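Local atomic coordinates of NAD-dependent aldehyde dehydrogenase (Burkholderia multivorans, PDB entry 5UJU), a protein that probably oxidises aldehydes to carboxylic acids with NAD+ as electron acceptor. Residues D411-V416 / G458-V463; G399-Q402 / V406-R409; G382-L387 / V419-Q424; S372-A377 / V441-V446. All coordinates share one frame; numbering follows the deposited sequence.

Contact 1: residues D411-V416 / G458-V463; sequences DAARAV and GPISFV. With NA (sodium ion), chain C.
Ala-413 rests its CB against the branch methyl of Ile-460, with 3.8 Å between Ala-413 CB and Ile-460 CG2. A chi1 of -59° sets this methyl opposite the backbone N of Ile-460 and swings the longer branch so that CD1 also comes near the alanine, more loosely. So small a residue as alanine lets this part of helix 404-414 come close to strand 460-466, while the beta-branched isoleucine suits the strand. Further along the chain, Val-416 brings CG1 obliquely to the ring of Phe-462, 4.2 Å from Phe-462 CE1. Trp-456 meets the same ring edge-to-face and also touches both Ala-413 and Val-416.

The polar groups of the helix lie away from this apolar seam. Arg-414 NH1 forms a salt bridge with Asp-411 OD1 at 3.2 Å; the oxygen receives it with its anti lone pair and sits 15° out of the plane of the guanidinium group.

The start of the other segment is shaped by glycine and proline. Gly-458, with phi at 125°, holds a backbone conformation suited to glycine, and Pro-459 centres an inverse gamma turn in which Ile-460 N bonds to Gly-458 O at 2.9 Å. Gly-458 O also binds the sodium ion at 2.7 Å. Gly-348 O and four waters complete the six ligands; two of these waters lie within hydrogen-bonding distance of Ile-460 O, and one clearly donates to it. Gly-458 and Pro-459 fit the last two positions of the Phe-Gly-Pro signature of aldehyde dehydrogenases, here leading into a strand of the catalytic-domain sheet.

Contact 2: residues G399-Q402 / V406-R409; sequences GAIQ and VTAR
Apolar contact comes first: Ile-401 presses its branch methyl against Val-406, with 3.5 Å between Ile-401 CG2 and Val-406 CB. The two side chains cross obliquely, and one valine methyl joins in, Val-406 CG1 lying 3.7 Å from Ile-401 CG2. With chi1 at 173°, Val-406 places CG1 opposite its backbone N, where it can meet the isoleucine. Both residues branch at CB, so each offers a broad, rather stiff surface close to its own backbone, well suited to packing a loop close against the helix it leads into.

Polar interactions hold the backbone of the loop around Ile-401. Arg-435 NH1 donates to Ile-401 O. The side-chain amide of Gln-349 spans the loop, its OE1 accepting from Gln-402 N and its NE2 donating to Ala-400 O. Two side chains tie the segments to neighbouring loops instead, Gln-402 NE2 bonding to Thr-144 O and, on the helix, Arg-409 NH1 to Phe-457 O. An exception is Thr-407 OG1, which comes 4.2 Å from Ile-401 CG2 and is buried with no hydrogen-bond partner in the model.

Backbone shape accounts for the remaining choice: Gly-399 leaves helix 391-398 with a positive phi of 64°, a value that glycine adopts easily. The loop then runs directly into helix 404-414, and Ile-401 folds back onto Val-406, in the first turn of that helix. The result is a short interhelical connection in the catalytic domain of the aldehyde dehydrogenase fold.

Contact 3: residues G382-L387 / V419-Q424; sequences GAVQKL and VLLDSQ
Leu-421 wedges one methyl, CD2, against Val-384 and the backbone N of Gln-385 on helix 373-388, and there the packing is tight. Val-384 CG1 lies only 3.4 Å from Leu-421 CD2, closer than two carbons usually come, and the same methyl sits 3.6 Å from Gln-385 N. With chi1 at 167°, Leu-421 turns CG opposite its backbone N, which carries the fork of the side chain out toward the helix. Ala-340, Leu-343 and Pro-439 also pack on Val-384, so the valine is enclosed; its compact branched shape fits between them.

The leucine comes from strand 418-421, the outermost strand, within this chain, of the catalytic-domain sheet of the aldehyde dehydrogenase fold. A classic beta bulge lies here, Leu-420 and Leu-421 both facing Val-441 of the next strand.

On the outer side the contact is looser. The other methyl, CD1, meets the aliphatic root of Gln-385, with 3.7 Å between Leu-421 CD1 and Gln-385 CG, and the two side chains cross at about a right angle. A bend at chi2 (-74°) leads the amide away from the leucine, so this exposed glutamine lends carbon to the interface and keeps its polar end outside it.

Contact 4: residues S372-A377 / V441-V446; sequences SFDEVA and VLQLDV
Van der Waals contact joins Phe-373 to Gln-443: the amide carbon approaches the ring at its edge, near the ring plane, with 3.6 Å between Phe-373 CE1 and Gln-443 CD. The ring and amide planes stand 63° apart. Gln-443 is fully stretched (chi1 and chi2 both 177°), and this length carries its amide across from the strand to the helix. Val-463, Ala-465 and Val-359 also receive the phenylalanine, a large apolar residue where helix 373-388 lies on the sheet of the aldehyde dehydrogenase catalytic domain.

Water-mediated bonds make the polar link. Asp-374 OD1 and Gln-443 OE1, both acceptors, lie 4.2 Å apart, and one water donates to each, at 2.6 Å from Asp-374 OD1 and 2.7 Å from Gln-443 OE1. A second water donates to Asp-374 OD1 and accepts from Gln-443 NE2, so both ends of the amide are engaged and its rotation is probably restrained.

Capping bonds close off the N-terminus of the helix, with Ser-372 at the N-cap. Ser-372 and Glu-375 form a capping box: Glu-375 N donates to Ser-372 OG at 3.0 Å, and Ser-372 N to Glu-375 OE1 at 3.1 Å. The short serine hydroxyl meets the first turn, while the longer glutamate returns to the serine's own N-H.

How the contacts relate
Contacts 1, 3 and 4 meet on one sheet, in which strands 418-421, 440-445 and 460-466 lie side by side. Probable backbone hydrogen bonds join them: Val-463 N to Leu-442 O (2.8 Å) between contacts 1 and 4, and Leu-420 N to Val-441 O (2.7 Å) between contacts 3 and 4. Contacts 3 and 4 share helix 373-388; contacts 1 and 2 share helix 404-414 and touch where Gly-458 CA lies 3.7 Å from Val-406 CG1. A salt bridge from Arg-414 to Asp-422 ties contact 1 to contact 3. Contact 1 contributes Gly-458 to the sodium site; the ion is about 8 Å from the side chain of Val-406 and about 12 Å from that of Val-384.

Contact 1: residues D411-V416 / G458-V463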
loop_
_atom_site.group_PDB
_atom_site.type_symbol
_atom_site.label_atom_id
_atom_site.label_comp_id
_atom_site.label_asym_id
_atom_site.label_seq_id
_atom_site.Cartn_x
_atom_site.Cartn_y
_atom_site.Cartn_z
ATOM N N ASP A 411 -17.215 -3.738 -36.513
ATOM C CA ASP A 411 -17.427 -4.628 -37.647
ATOM C C ASP A 411 -16.967 -6.047 -37.336
ATOM O O ASP A 411 -17.591 -7.015 -37.787
ATOM C CB ASP A 411 -16.732 -4.104 -38.899
ATOM C CG ASP A 411 -17.158 -4.868 -40.152
ATOM O OD1 ASP A 411 -18.353 -4.788 -40.520
ATOM O OD2 ASP A 411 -16.310 -5.563 -40.757
ATOM N N ALA A 412 -15.887 -6.199 -36.561
ATOM C CA ALA A 412 -15.499 -7.540 -36.130
ATOM C C ALA A 412 -16.602 -8.186 -35.293
ATOM O O ALA A 412 -16.912 -9.371 -35.465
ATOM C CB ALA A 412 -14.190 -7.492 -35.347
ATOM N N ALA A 413 -17.218 -7.411 -34.395
ATOM C CA ALA A 413 -18.252 -7.961 -33.524
ATOM C C ALA A 413 -19.494 -8.389 -34.304
ATOM O O ALA A 413 -20.206 -9.302 -33.867
ATOM C CB ALA A 413 -18.624 -6.942 -32.442
ATOM N N ARG A 414 -19.771 -7.755 -35.452
ATOM C CA ARG A 414 -20.949 -8.120 -36.237
ATOM C C ARG A 414 -20.966 -9.601 -36.595
ATOM O O ARG A 414 -22.035 -10.216 -36.658
ATOM C CB ARG A 414 -21.033 -7.285 -37.513
ATOM C CG ARG A 414 -21.622 -5.916 -37.331
ATOM C CD ARG A 414 -21.847 -5.244 -38.680
ATOM N NE ARG A 414 -22.420 -3.911 -38.517
ATOM C CZ ARG A 414 -21.740 -2.782 -38.678
ATOM N NH1 ARG A 414 -20.463 -2.823 -39.024
ATOM N NH2 ARG A 414 -22.337 -1.609 -38.502
ATOM N N ALA A 415 -19.804 -10.188 -36.847
ATOM C CA ALA A 415 -19.741 -11.575 -37.283
ATOM C C ALA A 415 -19.915 -12.572 -36.145
ATOM O O ALA A 415 -19.985 -13.776 -36.412
ATOM C CB ALA A 415 -18.407 -11.841 -37.986
ATOM N N VAL A 416 -20.009 -12.113 -34.902
ATOM C CA VAL A 416 -19.801 -13.007 -33.768
ATOM C C VAL A 416 -21.058 -13.773 -33.350
ATOM O O VAL A 416 -20.960 -14.934 -32.930
ATOM C CB VAL A 416 -19.209 -12.195 -32.603
ATOM C CG1 VAL A 416 -19.764 -12.645 -31.262
ATOM C CG2 VAL A 416 -17.696 -12.315 -32.622
ATOM N N GLY A 458 -15.928 -0.112 -27.057
ATOM C CA GLY A 458 -16.835 0.563 -27.946
ATOM C C GLY A 458 -18.263 0.166 -27.651
ATOM O O GLY A 458 -18.549 -0.523 -26.667
ATOM N N PRO A 459 -19.190 0.607 -28.492
ATOM C CA PRO A 459 -20.629 0.403 -28.219
ATOM C C PRO A 459 -21.098 -0.980 -28.655
ATOM O O PRO A 459 -21.880 -1.136 -29.588
ATOM C CB PRO A 459 -21.277 1.525 -29.038
ATOM C CG PRO A 459 -20.363 1.659 -30.229
ATOM C CD PRO A 459 -18.961 1.389 -29.719
ATOM N N ILE A 460 -20.614 -2.004 -27.960
ATOM C CA ILE A 460 -20.840 -3.402 -28.328
ATOM C C ILE A 460 -21.373 -4.137 -27.109
ATOM O O ILE A 460 -20.814 -4.005 -26.016
ATOM C CB ILE A 460 -19.534 -4.055 -28.816
ATOM C CG1 ILE A 460 -18.986 -3.291 -30.031
ATOM C CG2 ILE A 460 -19.720 -5.569 -29.048
ATOM C CD1 ILE A 460 -17.486 -3.521 -30.301
ATOM N N SER A 461 -22.446 -4.912 -27.283
ATOM C CA SER A 461 -22.955 -5.665 -26.144
ATOM C C SER A 461 -23.591 -6.980 -26.586
ATOM O O SER A 461 -23.944 -7.173 -27.757
ATOM C CB SER A 461 -23.956 -4.847 -25.327
ATOM O OG SER A 461 -25.055 -4.435 -26.120
ATOM N N PHE A 462 -23.728 -7.884 -25.611
ATOM C CA PHE A 462 -24.237 -9.234 -25.824
ATOM C C PHE A 462 -25.362 -9.504 -24.834
ATOM O O PHE A 462 -25.167 -9.378 -23.618
ATOM C CB PHE A 462 -23.121 -10.273 -25.650
ATOM C CG PHE A 462 -21.841 -9.898 -26.336
ATOM C CD1 PHE A 462 -21.706 -10.023 -27.707
ATOM C CD2 PHE A 462 -20.775 -9.396 -25.606
ATOM C CE1 PHE A 462 -20.524 -9.656 -28.340
ATOM C CE2 PHE A 462 -19.591 -9.030 -26.236
ATOM C CZ PHE A 462 -19.468 -9.154 -27.598
ATOM N N VAL A 463 -26.536 -9.846 -25.356
ATOM C CA VAL A 463 -27.609 -10.447 -24.569
ATOM C C VAL A 463 -27.406 -11.958 -24.655
ATOM O O VAL A 463 -27.435 -12.533 -25.748
ATOM C CB VAL A 463 -28.992 -10.026 -25.094
ATOM C CG1 VAL A 463 -30.105 -10.593 -24.209
ATOM C CG2 VAL A 463 -29.073 -8.495 -25.169
HETATM NA NA NA C . -18.629 -1.032 -23.971
HETATM O O HOH W 1 -16.154 -0.364 -24.307
HETATM O O HOH W 2 -18.243 -3.395 -24.695
HETATM O O HOH W 3 -21.267 -1.754 -24.132
HETATM O O HOH W 4 -18.465 -1.889 -21.519
#

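Contact 2: residues G399-Q402 / V406-R409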
loop_
_atom_site.group_PDB
_atom_site.type_symbol
_atom_site.label_atom_id
_atom_site.label_comp_id
_atom_site.label_asym_id
_atom_site.label_seq_id
_atom_site.Cartn_x
_atom_site.Cartn_y
_atom_site.Cartn_z
ATOM N N GLY A 399 -22.354 10.954 -28.175
ATOM C CA GLY A 399 -21.049 11.548 -28.420
ATOM C C GLY A 399 -20.434 10.980 -29.684
ATOM O O GLY A 399 -21.129 10.494 -30.587
ATOM N N ALA A 400 -19.108 10.988 -29.732
ATOM C CA ALA A 400 -18.384 10.567 -30.917
ATOM C C ALA A 400 -17.458 9.411 -30.575
ATOM O O ALA A 400 -17.048 9.233 -29.427
ATOM C CB ALA A 400 -17.575 11.730 -31.527
ATOM N N ILE A 401 -17.129 8.629 -31.594
ATOM C CA ILE A 401 -16.239 7.481 -31.443
ATOM C C ILE A 401 -14.791 7.968 -31.411
ATOM O O ILE A 401 -14.364 8.740 -32.278
ATOM C CB ILE A 401 -16.471 6.485 -32.590
ATOM C CG1 ILE A 401 -17.919 5.970 -32.584
ATOM C CG2 ILE A 401 -15.493 5.360 -32.523
ATOM C CD1 ILE A 401 -18.255 5.114 -31.387
ATOM N N GLN A 402 -14.016 7.494 -30.427
ATOM C CA GLN A 402 -12.740 8.151 -30.133
ATOM C C GLN A 402 -11.716 7.960 -31.254
ATOM O O GLN A 402 -10.919 8.864 -31.531
ATOM C CB GLN A 402 -12.179 7.643 -28.799
ATOM C CG GLN A 402 -11.172 8.602 -28.120
ATOM C CD GLN A 402 -9.752 8.494 -28.666
ATOM O OE1 GLN A 402 -9.313 7.426 -29.088
ATOM N NE2 GLN A 402 -9.029 9.613 -28.660
ATOM N N VAL A 406 -12.065 1.630 -32.910
ATOM C CA VAL A 406 -13.361 1.222 -32.376
ATOM C C VAL A 406 -14.295 0.844 -33.524
ATOM O O VAL A 406 -15.044 -0.135 -33.444
ATOM C CB VAL A 406 -13.956 2.338 -31.499
ATOM C CG1 VAL A 406 -15.384 1.988 -31.074
ATOM C CG2 VAL A 406 -13.067 2.619 -30.298
ATOM N N THR A 407 -14.260 1.623 -34.607
ATOM C CA THR A 407 -15.050 1.308 -35.792
ATOM C C THR A 407 -14.709 -0.076 -36.336
ATOM O O THR A 407 -15.599 -0.823 -36.761
ATOM C CB THR A 407 -14.823 2.378 -36.858
ATOM O OG1 THR A 407 -15.336 3.629 -36.382
ATOM C CG2 THR A 407 -15.542 2.005 -38.140
ATOM N N ALA A 408 -13.419 -0.430 -36.350
ATOM C CA ALA A 408 -13.026 -1.752 -36.835
ATOM C C ALA A 408 -13.563 -2.859 -35.938
ATOM O O ALA A 408 -13.996 -3.912 -36.426
ATOM C CB ALA A 408 -11.503 -1.848 -36.934
ATOM N N ARG A 409 -13.559 -2.634 -34.622
ATOM C CA ARG A 409 -14.011 -3.661 -33.696
ATOM C C ARG A 409 -15.521 -3.861 -33.770
ATOM O O ARG A 409 -16.002 -4.981 -33.564
ATOM C CB ARG A 409 -13.575 -3.307 -32.279
ATOM C CG ARG A 409 -13.893 -4.378 -31.243
ATOM C CD ARG A 409 -13.361 -4.000 -29.860
ATOM N NE ARG A 409 -11.919 -3.754 -29.853
ATOM C CZ ARG A 409 -11.358 -2.546 -29.849
ATOM N NH1 ARG A 409 -12.114 -1.448 -29.838
ATOM N NH2 ARG A 409 -10.034 -2.438 -29.848
#

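Contact 3: residues G382-L387 / V419-Q424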
loop_
_atom_site.group_PDB
_atom_site.type_symbol
_atom_site.label_atom_id
_atom_site.label_comp_id
_atom_site.label_asym_id
_atom_site.label_seq_id
_atom_site.Cartn_x
_atom_site.Cartn_y
_atom_site.Cartn_z
ATOM N N GLY A 382 -34.827 -2.545 -28.724
ATOM C CA GLY A 382 -35.723 -1.497 -29.181
ATOM C C GLY A 382 -35.545 -0.196 -28.422
ATOM O O GLY A 382 -35.646 0.887 -29.001
ATOM N N ALA A 383 -35.315 -0.278 -27.110
ATOM C CA ALA A 383 -35.061 0.941 -26.354
ATOM C C ALA A 383 -33.755 1.592 -26.800
ATOM O O ALA A 383 -33.656 2.824 -26.840
ATOM C CB ALA A 383 -35.040 0.644 -24.853
ATOM N N VAL A 384 -32.750 0.783 -27.153
ATOM C CA VAL A 384 -31.492 1.343 -27.641
ATOM C C VAL A 384 -31.707 2.041 -28.976
ATOM O O VAL A 384 -31.232 3.162 -29.192
ATOM C CB VAL A 384 -30.403 0.261 -27.750
ATOM C CG1 VAL A 384 -29.170 0.845 -28.453
ATOM C CG2 VAL A 384 -30.007 -0.248 -26.371
ATOM N N GLN A 385 -32.436 1.386 -29.887
ATOM C CA GLN A 385 -32.696 1.969 -31.195
ATOM C C GLN A 385 -33.421 3.301 -31.065
ATOM O O GLN A 385 -33.077 4.269 -31.753
ATOM C CB GLN A 385 -33.516 0.990 -32.059
ATOM C CG GLN A 385 -33.404 1.241 -33.559
ATOM C CD GLN A 385 -34.182 2.457 -34.011
ATOM O OE1 GLN A 385 -35.235 2.762 -33.464
ATOM N NE2 GLN A 385 -33.638 3.189 -34.987
ATOM N N LYS A 386 -34.429 3.375 -30.183
ATOM C CA LYS A 386 -35.172 4.624 -30.027
ATOM C C LYS A 386 -34.270 5.746 -29.519
ATOM O O LYS A 386 -34.402 6.900 -29.946
ATOM C CB LYS A 386 -36.356 4.428 -29.076
ATOM N N LEU A 387 -33.334 5.421 -28.617
ATOM C CA LEU A 387 -32.494 6.434 -27.992
ATOM C C LEU A 387 -31.333 6.888 -28.866
ATOM O O LEU A 387 -30.809 7.991 -28.643
ATOM C CB LEU A 387 -31.947 5.914 -26.660
ATOM C CG LEU A 387 -32.913 5.889 -25.473
ATOM C CD1 LEU A 387 -32.257 5.213 -24.284
ATOM C CD2 LEU A 387 -33.323 7.309 -25.089
ATOM N N VAL A 419 -27.243 -10.610 -34.789
ATOM C CA VAL A 419 -27.370 -9.182 -34.542
ATOM C C VAL A 419 -28.809 -8.887 -34.145
ATOM O O VAL A 419 -29.744 -9.179 -34.897
ATOM C CB VAL A 419 -26.950 -8.365 -35.768
ATOM C CG1 VAL A 419 -27.095 -6.879 -35.463
ATOM C CG2 VAL A 419 -25.515 -8.700 -36.150
ATOM N N LEU A 420 -28.987 -8.300 -32.962
ATOM C CA LEU A 420 -30.299 -7.835 -32.531
ATOM C C LEU A 420 -30.550 -6.395 -32.963
ATOM O O LEU A 420 -31.684 -6.027 -33.286
ATOM C CB LEU A 420 -30.430 -7.980 -31.014
ATOM C CG LEU A 420 -30.460 -9.435 -30.531
ATOM C CD1 LEU A 420 -30.279 -9.513 -29.035
ATOM C CD2 LEU A 420 -31.749 -10.099 -30.954
ATOM N N LEU A 421 -29.512 -5.563 -32.945
ATOM C CA LEU A 421 -29.626 -4.183 -33.393
ATOM C C LEU A 421 -28.308 -3.837 -34.051
ATOM O O LEU A 421 -27.260 -3.936 -33.408
ATOM C CB LEU A 421 -29.923 -3.227 -32.233
ATOM C CG LEU A 421 -29.763 -1.734 -32.540
ATOM C CD1 LEU A 421 -30.748 -1.322 -33.619
ATOM C CD2 LEU A 421 -29.999 -0.927 -31.286
ATOM N N ASP A 422 -28.354 -3.477 -35.329
ATOM C CA ASP A 422 -27.126 -3.182 -36.042
ATOM C C ASP A 422 -26.682 -1.765 -35.724
ATOM O O ASP A 422 -27.502 -0.878 -35.480
ATOM C CB ASP A 422 -27.292 -3.371 -37.551
ATOM C CG ASP A 422 -25.950 -3.455 -38.274
ATOM O OD1 ASP A 422 -24.919 -3.591 -37.583
ATOM O OD2 ASP A 422 -25.917 -3.419 -39.522
ATOM N N SER A 423 -25.366 -1.575 -35.721
ATOM C CA SER A 423 -24.746 -0.270 -35.563
ATOM C C SER A 423 -24.812 0.502 -36.875
ATOM O O SER A 423 -24.456 -0.030 -37.930
ATOM C CB SER A 423 -23.293 -0.449 -35.127
ATOM O OG SER A 423 -22.602 0.779 -35.168
ATOM N N GLN A 424 -25.223 1.769 -36.806
ATOM C CA GLN A 424 -25.336 2.626 -37.979
ATOM C C GLN A 424 -24.395 3.819 -37.862
ATOM O O GLN A 424 -23.973 4.189 -36.767
ATOM C CB GLN A 424 -26.770 3.153 -38.155
ATOM C CG GLN A 424 -27.867 2.104 -38.041
ATOM C CD GLN A 424 -27.786 1.057 -39.121
ATOM O OE1 GLN A 424 -26.992 1.168 -40.058
ATOM N NE2 GLN A 424 -28.620 0.023 -39.003
#

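Contact 4: residues S372-A377 / V441-V446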
loop_
_atom_site.group_PDB
_atom_site.type_symbol
_atom_site.label_atom_id
_atom_site.label_comp_id
_atom_site.label_asym_id
_atom_site.label_seq_id
_atom_site.Cartn_x
_atom_site.Cartn_y
_atom_site.Cartn_z
ATOM N N SER A 372 -40.516 -13.710 -22.107
ATOM C CA SER A 372 -39.575 -14.628 -22.727
ATOM C C SER A 372 -38.201 -13.984 -22.887
ATOM O O SER A 372 -38.028 -12.761 -22.780
ATOM C CB SER A 372 -40.083 -15.069 -24.099
ATOM O OG SER A 372 -39.908 -14.025 -25.050
ATOM N N PHE A 373 -37.210 -14.834 -23.174
ATOM C CA PHE A 373 -35.889 -14.314 -23.502
ATOM C C PHE A 373 -35.971 -13.333 -24.667
ATOM O O PHE A 373 -35.442 -12.218 -24.587
ATOM C CB PHE A 373 -34.913 -15.457 -23.820
ATOM C CG PHE A 373 -33.545 -14.978 -24.269
ATOM C CD1 PHE A 373 -33.295 -14.680 -25.606
ATOM C CD2 PHE A 373 -32.517 -14.810 -23.351
ATOM C CE1 PHE A 373 -32.044 -14.223 -26.017
ATOM C CE2 PHE A 373 -31.258 -14.355 -23.754
ATOM C CZ PHE A 373 -31.024 -14.061 -25.089
ATOM N N ASP A 374 -36.653 -13.716 -25.754
ATOM C CA ASP A 374 -36.683 -12.822 -26.907
ATOM C C ASP A 374 -37.394 -11.520 -26.578
ATOM O O ASP A 374 -37.000 -10.458 -27.078
ATOM C CB ASP A 374 -37.326 -13.486 -28.119
ATOM C CG ASP A 374 -36.621 -14.761 -28.523
ATOM O OD1 ASP A 374 -35.371 -14.785 -28.561
ATOM O OD2 ASP A 374 -37.321 -15.729 -28.857
ATOM N N GLU A 375 -38.414 -11.566 -25.713
ATOM C CA GLU A 375 -39.072 -10.323 -25.322
ATOM C C GLU A 375 -38.129 -9.420 -24.522
ATOM O O GLU A 375 -38.127 -8.202 -24.717
ATOM C CB GLU A 375 -40.360 -10.620 -24.547
ATOM C CG GLU A 375 -41.434 -11.258 -25.442
ATOM C CD GLU A 375 -42.720 -11.645 -24.728
ATOM O OE1 GLU A 375 -42.695 -11.985 -23.526
ATOM O OE2 GLU A 375 -43.776 -11.572 -25.385
ATOM N N VAL A 376 -37.313 -9.984 -23.630
ATOM C CA VAL A 376 -36.364 -9.151 -22.893
ATOM C C VAL A 376 -35.334 -8.553 -23.844
ATOM O O VAL A 376 -35.041 -7.348 -23.800
ATOM C CB VAL A 376 -35.693 -9.955 -21.764
ATOM C CG1 VAL A 376 -34.563 -9.136 -21.118
ATOM C CG2 VAL A 376 -36.707 -10.358 -20.720
ATOM N N ALA A 377 -34.777 -9.386 -24.730
ATOM C CA ALA A 377 -33.768 -8.910 -25.667
ATOM C C ALA A 377 -34.330 -7.831 -26.582
ATOM O O ALA A 377 -33.678 -6.808 -26.828
ATOM C CB ALA A 377 -33.230 -10.077 -26.493
ATOM N N VAL A 441 -25.870 -4.462 -30.803
ATOM C CA VAL A 441 -26.381 -5.375 -29.790
ATOM C C VAL A 441 -26.529 -6.750 -30.416
ATOM O O VAL A 441 -27.192 -6.899 -31.450
ATOM C CB VAL A 441 -27.717 -4.905 -29.189
ATOM C CG1 VAL A 441 -28.145 -5.880 -28.096
ATOM C CG2 VAL A 441 -27.584 -3.491 -28.594
ATOM N N LEU A 442 -25.909 -7.743 -29.794
ATOM C CA LEU A 442 -25.857 -9.091 -30.330
ATOM C C LEU A 442 -26.503 -10.072 -29.365
ATOM O O LEU A 442 -26.590 -9.836 -28.158
ATOM C CB LEU A 442 -24.412 -9.520 -30.601
ATOM C CG LEU A 442 -23.649 -8.579 -31.533
ATOM C CD1 LEU A 442 -22.178 -8.543 -31.183
ATOM C CD2 LEU A 442 -23.837 -9.000 -32.968
ATOM N N GLN A 443 -26.960 -11.188 -29.915
ATOM C CA GLN A 443 -27.467 -12.281 -29.105
ATOM C C GLN A 443 -26.431 -13.396 -29.092
ATOM O O GLN A 443 -25.931 -13.792 -30.154
ATOM C CB GLN A 443 -28.800 -12.808 -29.649
ATOM C CG GLN A 443 -29.335 -13.998 -28.867
ATOM C CD GLN A 443 -30.696 -14.491 -29.367
ATOM O OE1 GLN A 443 -31.494 -13.733 -29.918
ATOM N NE2 GLN A 443 -30.952 -15.769 -29.173
ATOM N N LEU A 444 -26.114 -13.896 -27.897
ATOM C CA LEU A 444 -25.256 -15.061 -27.735
ATOM C C LEU A 444 -25.919 -16.072 -26.805
ATOM O O LEU A 444 -26.953 -15.809 -26.181
ATOM C CB LEU A 444 -23.882 -14.678 -27.180
ATOM C CG LEU A 444 -23.012 -13.911 -28.169
ATOM C CD1 LEU A 444 -21.701 -13.514 -27.488
ATOM C CD2 LEU A 444 -22.767 -14.769 -29.392
ATOM N N ASP A 445 -25.310 -17.248 -26.740
ATOM C CA ASP A 445 -25.637 -18.281 -25.773
ATOM C C ASP A 445 -24.479 -18.403 -24.796
ATOM O O ASP A 445 -23.355 -17.998 -25.097
ATOM C CB ASP A 445 -25.899 -19.630 -26.459
ATOM C CG ASP A 445 -26.323 -20.710 -25.479
ATOM O OD1 ASP A 445 -27.509 -20.724 -25.080
ATOM O OD2 ASP A 445 -25.464 -21.535 -25.099
ATOM N N VAL A 446 -24.768 -18.958 -23.614
ATOM C CA VAL A 446 -23.742 -19.136 -22.592
ATOM C C VAL A 446 -22.572 -19.977 -23.102
ATOM O O VAL A 446 -21.444 -19.839 -22.608
ATOM C CB VAL A 446 -24.374 -19.737 -21.315
ATOM C CG1 VAL A 446 -24.871 -21.143 -21.560
ATOM C CG2 VAL A 446 -23.400 -19.688 -20.159
HETATM O O HOH W 5 -33.856 -12.747 -29.195
HETATM O O HOH W 6 -33.869 -16.448 -30.034
#